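Local coordinates for CDP-glucose-4,6-dehydratase (Yersinia pseudotuberculosis, PDB 1RKX), which catalyses the NAD-dependent dehydration of CDP-D-glucose, a 4,6-dehydratase reaction carried out on an extended short-chain dehydrogenase/reductase (SDR) fold, at residues Ile2-Trp7 / Gln30-Thr35; Lys125-Ile130 / His184-Ala189; Asp133-Asn138 / Thr190-Asn195. All blocks are in the same frame, centred on the assembly; numbering follows the deposited sequence.

From the N terminus, interaction 1 comes first: segment 2-7 meets the end of helix 20-31, closing a loop that holds strand 11-15 and most of that helix. It is complete before the other two begin. Interactions 2 and 3 cross along the chain, their segments following in the order 125-130, 133-138, 184-189, 190-195. Interaction 2 pairs strands 126-130 and 187-192 of the parallel Rossmann sheet; interaction 3 takes up the far end of strand 187-192 and the loop after strand 126-130. They touch at N129 O and V191 N, 3.0 Å apart, and both reach NAD. Interaction 1 lies about 27 Å from interaction 3, centre to centre.

Interaction 1 (Ile2-Trp7 / Gln30-Thr35); sequences INNSFW and QTMGAT
The backbones of I2-W7 and Q30-T35 come closest at N4 with M32 and at W7 with A34, CA to CA 5.4 and 5.3 Å, with no direct hydrogen bond between them. Here the N-terminal turn packs on the end of helix 20-31, which in this Rossmann domain follows the first strand of the parallel sheet. A Schellman motif finishes that helix: G33, at positive phi, is its C' residue and gives its N-H to Q30 O, while A34 N reaches back to L29 O. The turn then leads the chain into strand 35-40.

M32 carries the contact. Its CG stands anti to the carbonyl carbon (chi1 -64°), and a bend at chi3 (-69°) sets CE over the five-membered ring of W7, 3.7 Å from the centroid and only 21° off the normal. This is a CH-pi contact offset toward the rim, with CE nearest CD1 and CG. SD joins in obliquely as a Met-aromatic contact. The two side chains run alongside each other in one direction, CB against CB. On the opposite face of the indole lies CD2 of F6, so the ring is held between two neighbours. F6 in turn meets Y250 of helix 236-251 edge-to-face. I2, poorly ordered, lies across M32 and brings CG2 to SD.

Polar links are few. One water donates to M32 O at 2.8 Å and more weakly to N4 O, joining the helix end to the N-terminal turn. At the other end of the contact the W7 carbonyl faces A34: W7 O receives a CA-H...O contact from A34 CA at 3.3 Å and also touches A34 CB.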
loop_
_atom_site.group_PDB
_atom_site.type_symbol
_atom_site.label_atom_id
_atom_site.label_comp_id
_atom_site.label_asym_id
_atom_site.label_seq_id
_atom_site.Cartn_x
_atom_site.Cartn_y
_atom_site.Cartn_z
ATOM N N ILE C 2 12.170 -7.518 -32.172
ATOM C CA ILE C 2 11.081 -8.315 -32.803
ATOM C C ILE C 2 11.636 -9.185 -33.928
ATOM O O ILE C 2 12.106 -8.682 -34.949
ATOM C CB ILE C 2 9.974 -7.388 -33.350
ATOM C CG1 ILE C 2 9.283 -6.683 -32.178
ATOM C CG2 ILE C 2 8.973 -8.187 -34.176
ATOM C CD1 ILE C 2 8.193 -5.721 -32.585
ATOM N N ASN C 3 11.570 -10.498 -33.721
ATOM C CA ASN C 3 12.077 -11.477 -34.676
ATOM C C ASN C 3 11.089 -11.793 -35.800
ATOM O O ASN C 3 10.090 -12.483 -35.586
ATOM C CB ASN C 3 12.445 -12.763 -33.933
ATOM C CG ASN C 3 13.148 -13.770 -34.819
ATOM O OD1 ASN C 3 12.626 -14.169 -35.857
ATOM N ND2 ASN C 3 14.341 -14.188 -34.410
ATOM N N ASN C 4 11.383 -11.295 -36.999
ATOM C CA ASN C 4 10.531 -11.520 -38.163
ATOM C C ASN C 4 10.441 -13.007 -38.483
ATOM O O ASN C 4 9.378 -13.513 -38.841
ATOM C CB ASN C 4 11.087 -10.772 -39.374
ATOM C CG ASN C 4 11.278 -9.294 -39.106
ATOM O OD1 ASN C 4 10.329 -8.585 -38.772
ATOM N ND2 ASN C 4 12.511 -8.820 -39.249
ATOM N N SER C 5 11.570 -13.696 -38.356
ATOM C CA SER C 5 11.641 -15.126 -38.622
ATOM C C SER C 5 10.591 -15.894 -37.823
ATOM O O SER C 5 9.903 -16.761 -38.363
ATOM C CB SER C 5 13.039 -15.651 -38.273
ATOM O OG SER C 5 13.111 -17.060 -38.396
ATOM N N PHE C 6 10.476 -15.562 -36.539
ATOM C CA PHE C 6 9.526 -16.206 -35.630
ATOM C C PHE C 6 8.084 -16.191 -36.130
ATOM O O PHE C 6 7.379 -17.192 -36.037
ATOM C CB PHE C 6 9.571 -15.522 -34.257
ATOM C CG PHE C 6 8.488 -15.977 -33.311
ATOM C CD1 PHE C 6 8.631 -17.151 -32.576
ATOM C CD2 PHE C 6 7.314 -15.238 -33.171
ATOM C CE1 PHE C 6 7.622 -17.584 -31.717
ATOM C CE2 PHE C 6 6.297 -15.665 -32.312
ATOM C CZ PHE C 6 6.453 -16.839 -31.584
ATOM N N TRP C 7 7.649 -15.049 -36.650
ATOM C CA TRP C 7 6.281 -14.896 -37.120
ATOM C C TRP C 7 5.925 -15.626 -38.404
ATOM O O TRP C 7 4.749 -15.871 -38.678
ATOM C CB TRP C 7 5.950 -13.410 -37.245
ATOM C CG TRP C 7 5.996 -12.752 -35.911
ATOM C CD1 TRP C 7 7.050 -12.074 -35.357
ATOM C CD2 TRP C 7 4.992 -12.832 -34.894
ATOM N NE1 TRP C 7 6.763 -11.737 -34.054
ATOM C CE2 TRP C 7 5.505 -12.190 -33.745
ATOM C CE3 TRP C 7 3.706 -13.393 -34.842
ATOM C CZ2 TRP C 7 4.777 -12.089 -32.552
ATOM C CZ3 TRP C 7 2.982 -13.294 -33.651
ATOM C CH2 TRP C 7 3.522 -12.647 -32.525
ATOM N N GLN C 30 1.074 -9.520 -41.111
ATOM C CA GLN C 30 1.075 -9.952 -42.508
ATOM C C GLN C 30 2.453 -9.766 -43.142
ATOM O O GLN C 30 2.969 -10.675 -43.795
ATOM C CB GLN C 30 0.032 -9.177 -43.313
ATOM C CG GLN C 30 -1.407 -9.451 -42.892
ATOM C CD GLN C 30 -2.409 -8.564 -43.603
ATOM O OE1 GLN C 30 -3.525 -8.351 -43.112
ATOM N NE2 GLN C 30 -2.027 -8.047 -44.766
ATOM N N THR C 31 3.056 -8.593 -42.944
ATOM C CA THR C 31 4.369 -8.328 -43.525
ATOM C C THR C 31 5.440 -9.285 -43.018
ATOM O O THR C 31 6.428 -9.525 -43.708
ATOM C CB THR C 31 4.844 -6.883 -43.256
ATOM O OG1 THR C 31 5.136 -6.717 -41.867
ATOM C CG2 THR C 31 3.776 -5.895 -43.661
ATOM N N MET C 32 5.250 -9.837 -41.823
ATOM C CA MET C 32 6.230 -10.762 -41.269
ATOM C C MET C 32 5.945 -12.217 -41.637
ATOM O O MET C 32 6.584 -13.131 -41.123
ATOM C CB MET C 32 6.321 -10.599 -39.748
ATOM C CG MET C 32 6.843 -9.228 -39.328
ATOM S SD MET C 32 7.311 -9.121 -37.592
ATOM C CE MET C 32 5.685 -9.241 -36.800
ATOM N N GLY C 33 4.980 -12.420 -42.532
ATOM C CA GLY C 33 4.653 -13.762 -42.990
ATOM C C GLY C 33 3.726 -14.612 -42.144
ATOM O O GLY C 33 3.633 -15.821 -42.355
ATOM N N ALA C 34 3.036 -14.007 -41.185
ATOM C CA ALA C 34 2.131 -14.781 -40.347
ATOM C C ALA C 34 0.834 -15.082 -41.089
ATOM O O ALA C 34 0.474 -14.387 -42.038
ATOM C CB ALA C 34 1.831 -14.021 -39.052
ATOM N N THR C 35 0.149 -16.133 -40.654
ATOM C CA THR C 35 -1.137 -16.515 -41.227
ATOM C C THR C 35 -2.135 -15.904 -40.251
ATOM O O THR C 35 -2.327 -16.410 -39.149
ATOM C CB THR C 35 -1.297 -18.042 -41.261
ATOM O OG1 THR C 35 -0.287 -18.598 -42.114
ATOM C CG2 THR C 35 -2.672 -18.426 -41.787
HETATM O O HOH W 1 9.346 -12.879 -41.481
#

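Interaction 2 (Lys125-Ile130 / His184-Ala189); sequences KAVVNI and HGTAVA. With NAD (nicotinamide-adenine-dinucleotide), chain G.
K125-I130 and H184-A189 meet as neighbouring parallel strands of the Rossmann sheet, their axes 4.8 Å apart and 9° from parallel. Four backbone hydrogen bonds join them: K125 O takes A187 N, A187 O takes V127 N, V127 O takes A189 N, and A189 O takes N129 N. This register puts A126 beside A187, V127 beside V188 and V128 beside A189.

V127 carries the side-chain contact on the face it shares with V188. Its CB lies 4.1 Å from both CG1 and CG2 of V188. From CB, CG1 extends anti to the backbone N (chi1 -179°); CG2, anti to the carbonyl carbon, touches V188 CG2 and reaches T186 CG2 at 3.9 Å. The two valines stand abreast on this face of the sheet. T186 directs OG1 to V124 O, and K125 NZ is hydrogen-bonded to Y181 OH.

A126 and A187 share the other face, covered by L249 of helix 236-251. At the far end of its strand I130 enters the cofactor pocket, where its CG2 comes within 3.5 Å of O4D, the ring oxygen of the nicotinamide ribose of NAD.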
loop_
_atom_site.group_PDB
_atom_site.type_symbol
_atom_site.label_atom_id
_atom_site.label_comp_id
_atom_site.label_asym_id
_atom_site.label_seq_id
_atom_site.Cartn_x
_atom_site.Cartn_y
_atom_site.Cartn_z
ATOM N N LYS C 125 -0.870 -21.134 -27.667
ATOM C CA LYS C 125 0.354 -21.005 -26.883
ATOM C C LYS C 125 0.509 -19.644 -26.204
ATOM O O LYS C 125 1.032 -19.555 -25.089
ATOM C CB LYS C 125 1.572 -21.265 -27.781
ATOM C CG LYS C 125 1.622 -22.660 -28.415
ATOM C CD LYS C 125 2.544 -23.594 -27.643
ATOM C CE LYS C 125 2.037 -23.824 -26.232
ATOM N NZ LYS C 125 3.055 -24.429 -25.325
ATOM N N ALA C 126 0.061 -18.589 -26.874
ATOM C CA ALA C 126 0.177 -17.242 -26.321
ATOM C C ALA C 126 -1.081 -16.413 -26.519
ATOM O O ALA C 126 -1.643 -16.355 -27.614
ATOM C CB ALA C 126 1.370 -16.521 -26.945
ATOM N N VAL C 127 -1.519 -15.764 -25.443
ATOM C CA VAL C 127 -2.699 -14.918 -25.495
ATOM C C VAL C 127 -2.319 -13.543 -24.953
ATOM O O VAL C 127 -1.820 -13.417 -23.828
ATOM C CB VAL C 127 -3.854 -15.488 -24.635
ATOM C CG1 VAL C 127 -5.086 -14.571 -24.737
ATOM C CG2 VAL C 127 -4.203 -16.897 -25.093
ATOM N N VAL C 128 -2.543 -12.518 -25.762
ATOM C CA VAL C 128 -2.244 -11.158 -25.362
ATOM C C VAL C 128 -3.553 -10.386 -25.381
ATOM O O VAL C 128 -4.097 -10.072 -26.440
ATOM C CB VAL C 128 -1.237 -10.496 -26.316
ATOM C CG1 VAL C 128 -1.074 -9.021 -25.952
ATOM C CG2 VAL C 128 0.107 -11.206 -26.217
ATOM N N ASN C 129 -4.060 -10.099 -24.191
ATOM C CA ASN C 129 -5.311 -9.384 -24.059
ATOM C C ASN C 129 -5.081 -7.895 -23.831
ATOM O O ASN C 129 -4.537 -7.490 -22.807
ATOM C CB ASN C 129 -6.123 -9.982 -22.906
ATOM C CG ASN C 129 -7.355 -9.173 -22.591
ATOM O OD1 ASN C 129 -7.882 -8.470 -23.454
ATOM N ND2 ASN C 129 -7.836 -9.277 -21.355
ATOM N N ILE C 130 -5.497 -7.092 -24.799
ATOM C CA ILE C 130 -5.361 -5.647 -24.718
ATOM C C ILE C 130 -6.481 -5.077 -23.853
ATOM O O ILE C 130 -7.668 -5.191 -24.185
ATOM C CB ILE C 130 -5.442 -4.981 -26.116
ATOM C CG1 ILE C 130 -4.149 -5.224 -26.895
ATOM C CG2 ILE C 130 -5.674 -3.480 -25.976
ATOM C CD1 ILE C 130 -3.885 -6.677 -27.218
ATOM N N HIS C 184 -1.626 -27.639 -20.292
ATOM C CA HIS C 184 -2.372 -26.796 -21.221
ATOM C C HIS C 184 -1.489 -26.039 -22.207
ATOM O O HIS C 184 -1.881 -25.814 -23.352
ATOM C CB HIS C 184 -3.267 -25.813 -20.445
ATOM C CG HIS C 184 -2.519 -24.908 -19.514
ATOM N ND1 HIS C 184 -1.868 -23.770 -19.943
ATOM C CD2 HIS C 184 -2.322 -24.970 -18.176
ATOM C CE1 HIS C 184 -1.306 -23.171 -18.909
ATOM N NE2 HIS C 184 -1.566 -23.878 -17.825
ATOM N N GLY C 185 -0.307 -25.637 -21.756
ATOM C CA GLY C 185 0.623 -24.925 -22.618
ATOM C C GLY C 185 0.221 -23.526 -23.053
ATOM O O GLY C 185 0.764 -23.001 -24.019
ATOM N N THR C 186 -0.714 -22.905 -22.342
ATOM C CA THR C 186 -1.162 -21.565 -22.712
ATOM C C THR C 186 -0.625 -20.491 -21.766
ATOM O O THR C 186 -0.832 -20.562 -20.556
ATOM C CB THR C 186 -2.703 -21.488 -22.720
ATOM O OG1 THR C 186 -3.229 -22.532 -23.553
ATOM C CG2 THR C 186 -3.168 -20.139 -23.259
ATOM N N ALA C 187 0.072 -19.503 -22.329
ATOM C CA ALA C 187 0.637 -18.401 -21.554
ATOM C C ALA C 187 -0.232 -17.174 -21.825
ATOM O O ALA C 187 -0.230 -16.639 -22.929
ATOM C CB ALA C 187 2.081 -18.140 -21.985
ATOM N N VAL C 188 -0.966 -16.736 -20.807
ATOM C CA VAL C 188 -1.885 -15.605 -20.935
ATOM C C VAL C 188 -1.423 -14.322 -20.242
ATOM O O VAL C 188 -1.071 -14.333 -19.064
ATOM C CB VAL C 188 -3.268 -15.984 -20.369
ATOM C CG1 VAL C 188 -4.271 -14.854 -20.625
ATOM C CG2 VAL C 188 -3.745 -17.287 -21.000
ATOM N N ALA C 189 -1.452 -13.213 -20.977
ATOM C CA ALA C 189 -1.031 -11.931 -20.426
ATOM C C ALA C 189 -1.968 -10.794 -20.825
ATOM O O ALA C 189 -2.771 -10.926 -21.748
ATOM C CB ALA C 189 0.384 -11.606 -20.900
HETATM P PA NAD G . -11.072 1.107 -32.685
HETATM O O1A NAD G . -12.444 1.575 -32.393
HETATM O O2A NAD G . -10.412 1.659 -33.897
HETATM O O5B NAD G . -11.033 -0.497 -32.793
HETATM C C5B NAD G . -11.959 -1.274 -31.997
HETATM C C4B NAD G . -12.194 -2.651 -32.621
HETATM O O4B NAD G . -13.145 -3.248 -31.710
HETATM C C3B NAD G . -12.892 -2.581 -33.970
HETATM O O3B NAD G . -12.160 -3.438 -34.870
HETATM C C2B NAD G . -14.295 -3.060 -33.645
HETATM O O2B NAD G . -14.981 -3.655 -34.783
HETATM C C1B NAD G . -14.037 -3.996 -32.492
HETATM N N9A NAD G . -15.235 -4.265 -31.713
HETATM C C8A NAD G . -15.902 -3.412 -30.873
HETATM N N7A NAD G . -16.979 -3.956 -30.311
HETATM C C5A NAD G . -17.008 -5.238 -30.823
HETATM C C6A NAD G . -17.906 -6.309 -30.618
HETATM N N6A NAD G . -18.969 -6.297 -29.841
HETATM N N1A NAD G . -17.657 -7.479 -31.286
HETATM C C2A NAD G . -16.557 -7.525 -32.107
HETATM N N3A NAD G . -15.660 -6.600 -32.373
HETATM C C4A NAD G . -15.940 -5.456 -31.691
HETATM O O3 NAD G . -10.193 1.363 -31.422
HETATM P PN NAD G . -8.602 1.096 -31.147
HETATM O O1N NAD G . -8.044 2.432 -30.917
HETATM O O2N NAD G . -8.032 0.415 -32.337
HETATM O O5D NAD G . -8.614 0.265 -29.801
HETATM C C5D NAD G . -8.081 -1.062 -29.850
HETATM C C4D NAD G . -8.094 -1.677 -28.464
HETATM O O4D NAD G . -7.149 -0.870 -27.687
HETATM C C3D NAD G . -9.388 -1.636 -27.651
HETATM O O3D NAD G . -9.397 -2.772 -26.763
HETATM C C2D NAD G . -9.238 -0.334 -26.876
HETATM O O2D NAD G . -10.089 -0.337 -25.717
HETATM C C1D NAD G . -7.775 -0.378 -26.524
HETATM N N1N NAD G . -7.252 0.938 -26.171
HETATM C C2N NAD G . -6.973 1.927 -27.130
HETATM C C3N NAD G . -6.355 3.231 -26.736
HETATM C C7N NAD G . -6.042 4.192 -27.810
HETATM O O7N NAD G . -5.509 5.258 -27.465
HETATM N N7N NAD G . -6.302 3.963 -29.114
HETATM C C4N NAD G . -6.175 3.533 -25.265
HETATM C C5N NAD G . -6.549 2.385 -24.383
HETATM C C6N NAD G . -7.023 1.227 -24.791
#

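Interaction 3 (Asp133-Asn138 / Thr190-Asn195); sequences DKCYDN and TVRAGN. With NAD (nicotinamide-adenine-dinucleotide), chain G.
R192 and D133 bury the most surface where the loop D133-N138, after strand 126-130, meets T190-N195 at the C-terminal end of strand 187-192. This is the end of the Rossmann sheet where the nicotinamide of NAD binds.

R192 reaches toward the loop as an extended chain from CG to NE, passing SG of C135, which lies 3.8 Å from R192 CD. At its tip NH1 donates to Y136 OH, 2.8 Å away at an N-H...O angle of 154°. The hydroxyl sits at the guanidinium edge, close to its plane, yet ring and guanidinium planes stand 88° apart. Both groups have further partners: R192 NE forms a salt bridge with E165, NH1 also hydrogen-bonds to E147 O, and Y136 OH to N261 ND2. Such a hydrogen-bond network would fix the rotation of the buried guanidinium, and the carboxylate of E165 probably offsets its charge.

D133 lies against the backbone of A193 and G194. Its CG is between the backbone N and the carbonyl carbon (chi1 61°), and the carboxylate lies beside G194, with D133 OD1 3.4 Å from G194 CA. The main chains are tied by a weak hydrogen bond from D133 N to A193 O. D133 OD2 and N195 ND2 are bridged by one water, which donates to the carboxylate and accepts from the amide. On the cofactor, G194 CA nears C4N, and A193 O comes within 3.2 Å of C5N of the nicotinamide ring.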
loop_
_atom_site.group_PDB
_atom_site.type_symbol
_atom_site.label_atom_id
_atom_site.label_comp_id
_atom_site.label_asym_id
_atom_site.label_seq_id
_atom_site.Cartn_x
_atom_site.Cartn_y
_atom_site.Cartn_z
ATOM N N ASP C 133 -4.814 1.575 -20.444
ATOM C CA ASP C 133 -4.015 2.243 -19.429
ATOM C C ASP C 133 -5.002 2.716 -18.349
ATOM O O ASP C 133 -4.613 2.985 -17.211
ATOM C CB ASP C 133 -3.243 3.431 -20.032
ATOM C CG ASP C 133 -4.154 4.493 -20.622
ATOM O OD1 ASP C 133 -5.119 4.121 -21.328
ATOM O OD2 ASP C 133 -3.897 5.702 -20.392
ATOM N N LYS C 134 -6.286 2.772 -18.704
ATOM C CA LYS C 134 -7.332 3.210 -17.775
ATOM C C LYS C 134 -7.885 2.110 -16.859
ATOM O O LYS C 134 -8.867 2.328 -16.154
ATOM C CB LYS C 134 -8.495 3.839 -18.553
ATOM C CG LYS C 134 -8.083 4.980 -19.473
ATOM C CD LYS C 134 -7.351 6.066 -18.707
ATOM C CE LYS C 134 -6.849 7.165 -19.640
ATOM N NZ LYS C 134 -7.972 7.883 -20.313
ATOM N N CYS C 135 -7.269 0.934 -16.857
ATOM C CA CYS C 135 -7.771 -0.139 -16.002
ATOM C C CYS C 135 -7.435 0.098 -14.525
ATOM O O CYS C 135 -8.030 -0.518 -13.645
ATOM C CB CYS C 135 -7.189 -1.488 -16.433
ATOM S SG CYS C 135 -5.422 -1.612 -16.191
ATOM N N TYR C 136 -6.487 0.988 -14.255
ATOM C CA TYR C 136 -6.074 1.254 -12.878
ATOM C C TYR C 136 -7.008 2.142 -12.083
ATOM O O TYR C 136 -7.526 3.131 -12.595
ATOM C CB TYR C 136 -4.687 1.901 -12.833
ATOM C CG TYR C 136 -3.564 1.038 -13.353
ATOM C CD1 TYR C 136 -3.070 1.204 -14.653
ATOM C CD2 TYR C 136 -2.982 0.067 -12.540
ATOM C CE1 TYR C 136 -2.020 0.421 -15.123
ATOM C CE2 TYR C 136 -1.930 -0.722 -12.999
ATOM C CZ TYR C 136 -1.455 -0.538 -14.288
ATOM O OH TYR C 136 -0.413 -1.305 -14.751
ATOM N N ASP C 137 -7.211 1.781 -10.819
ATOM C CA ASP C 137 -8.026 2.588 -9.928
ATOM C C ASP C 137 -7.285 3.924 -9.922
ATOM O O ASP C 137 -6.093 3.969 -9.623
ATOM C CB ASP C 137 -8.039 1.960 -8.532
ATOM C CG ASP C 137 -8.731 2.826 -7.506
ATOM O OD1 ASP C 137 -9.720 3.498 -7.860
ATOM O OD2 ASP C 137 -8.293 2.824 -6.337
ATOM N N ASN C 138 -7.982 5.008 -10.242
ATOM C CA ASN C 138 -7.334 6.306 -10.325
ATOM C C ASN C 138 -7.071 6.994 -8.994
ATOM O O ASN C 138 -8.000 7.409 -8.300
ATOM C CB ASN C 138 -8.145 7.236 -11.233
ATOM C CG ASN C 138 -7.309 8.372 -11.783
ATOM O OD1 ASN C 138 -6.697 9.127 -11.030
ATOM N ND2 ASN C 138 -7.272 8.494 -13.105
ATOM N N THR C 190 -1.875 -9.682 -20.103
ATOM C CA THR C 190 -2.659 -8.502 -20.438
ATOM C C THR C 190 -1.661 -7.388 -20.716
ATOM O O THR C 190 -0.558 -7.380 -20.161
ATOM C CB THR C 190 -3.618 -8.060 -19.299
ATOM O OG1 THR C 190 -2.889 -7.896 -18.075
ATOM C CG2 THR C 190 -4.731 -9.086 -19.111
ATOM N N VAL C 191 -2.032 -6.465 -21.596
ATOM C CA VAL C 191 -1.163 -5.347 -21.929
ATOM C C VAL C 191 -1.939 -4.050 -21.735
ATOM O O VAL C 191 -3.091 -3.919 -22.150
ATOM C CB VAL C 191 -0.610 -5.458 -23.377
ATOM C CG1 VAL C 191 0.343 -6.643 -23.462
ATOM C CG2 VAL C 191 -1.740 -5.616 -24.381
ATOM N N ARG C 192 -1.290 -3.093 -21.090
ATOM C CA ARG C 192 -1.908 -1.818 -20.769
ATOM C C ARG C 192 -1.177 -0.658 -21.429
ATOM O O ARG C 192 0.012 -0.443 -21.183
ATOM C CB ARG C 192 -1.911 -1.662 -19.244
ATOM C CG ARG C 192 -2.486 -2.892 -18.535
ATOM C CD ARG C 192 -2.028 -3.019 -17.084
ATOM N NE ARG C 192 -2.494 -4.269 -16.480
ATOM C CZ ARG C 192 -2.134 -4.703 -15.280
ATOM N NH1 ARG C 192 -1.291 -3.998 -14.541
ATOM N NH2 ARG C 192 -2.627 -5.841 -14.811
ATOM N N ALA C 193 -1.896 0.092 -22.258
ATOM C CA ALA C 193 -1.319 1.230 -22.962
ATOM C C ALA C 193 -2.420 2.196 -23.374
ATOM O O ALA C 193 -3.583 1.808 -23.487
ATOM C CB ALA C 193 -0.564 0.743 -24.199
ATOM N N GLY C 194 -2.059 3.453 -23.605
ATOM C CA GLY C 194 -3.055 4.425 -24.009
ATOM C C GLY C 194 -2.467 5.565 -24.818
ATOM O O GLY C 194 -1.280 5.551 -25.156
ATOM N N ASN C 195 -3.303 6.545 -25.142
ATOM C CA ASN C 195 -2.862 7.722 -25.894
ATOM C C ASN C 195 -2.130 7.348 -27.179
ATOM O O ASN C 195 -1.074 7.902 -27.494
ATOM C CB ASN C 195 -1.935 8.561 -25.019
ATOM C CG ASN C 195 -2.417 8.647 -23.585
ATOM O OD1 ASN C 195 -3.456 9.243 -23.298
ATOM N ND2 ASN C 195 -1.668 8.035 -22.676
HETATM P PA NAD G . -11.072 1.107 -32.685
HETATM O O1A NAD G . -12.444 1.575 -32.393
HETATM O O2A NAD G . -10.412 1.659 -33.897
HETATM O O5B NAD G . -11.033 -0.497 -32.793
HETATM C C5B NAD G . -11.959 -1.274 -31.997
HETATM C C4B NAD G . -12.194 -2.651 -32.621
HETATM O O4B NAD G . -13.145 -3.248 -31.710
HETATM C C3B NAD G . -12.892 -2.581 -33.970
HETATM O O3B NAD G . -12.160 -3.438 -34.870
HETATM C C2B NAD G . -14.295 -3.060 -33.645
HETATM O O2B NAD G . -14.981 -3.655 -34.783
HETATM C C1B NAD G . -14.037 -3.996 -32.492
HETATM N N9A NAD G . -15.235 -4.265 -31.713
HETATM C C8A NAD G . -15.902 -3.412 -30.873
HETATM N N7A NAD G . -16.979 -3.956 -30.311
HETATM C C5A NAD G . -17.008 -5.238 -30.823
HETATM C C6A NAD G . -17.906 -6.309 -30.618
HETATM N N6A NAD G . -18.969 -6.297 -29.841
HETATM N N1A NAD G . -17.657 -7.479 -31.286
HETATM C C2A NAD G . -16.557 -7.525 -32.107
HETATM N N3A NAD G . -15.660 -6.600 -32.373
HETATM C C4A NAD G . -15.940 -5.456 -31.691
HETATM O O3 NAD G . -10.193 1.363 -31.422
HETATM P PN NAD G . -8.602 1.096 -31.147
HETATM O O1N NAD G . -8.044 2.432 -30.917
HETATM O O2N NAD G . -8.032 0.415 -32.337
HETATM O O5D NAD G . -8.614 0.265 -29.801
HETATM C C5D NAD G . -8.081 -1.062 -29.850
HETATM C C4D NAD G . -8.094 -1.677 -28.464
HETATM O O4D NAD G . -7.149 -0.870 -27.687
HETATM C C3D NAD G . -9.388 -1.636 -27.651
HETATM O O3D NAD G . -9.397 -2.772 -26.763
HETATM C C2D NAD G . -9.238 -0.334 -26.876
HETATM O O2D NAD G . -10.089 -0.337 -25.717
HETATM C C1D NAD G . -7.775 -0.378 -26.524
HETATM N N1N NAD G . -7.252 0.938 -26.171
HETATM C C2N NAD G . -6.973 1.927 -27.130
HETATM C C3N NAD G . -6.355 3.231 -26.736
HETATM C C7N NAD G . -6.042 4.192 -27.810
HETATM O O7N NAD G . -5.509 5.258 -27.465
HETATM N N7N NAD G . -6.302 3.963 -29.114
HETATM C C4N NAD G . -6.175 3.533 -25.265
HETATM C C5N NAD G . -6.549 2.385 -24.383
HETATM C C6N NAD G . -7.023 1.227 -24.791
HETATM O O HOH W 2 -1.507 6.857 -19.964
#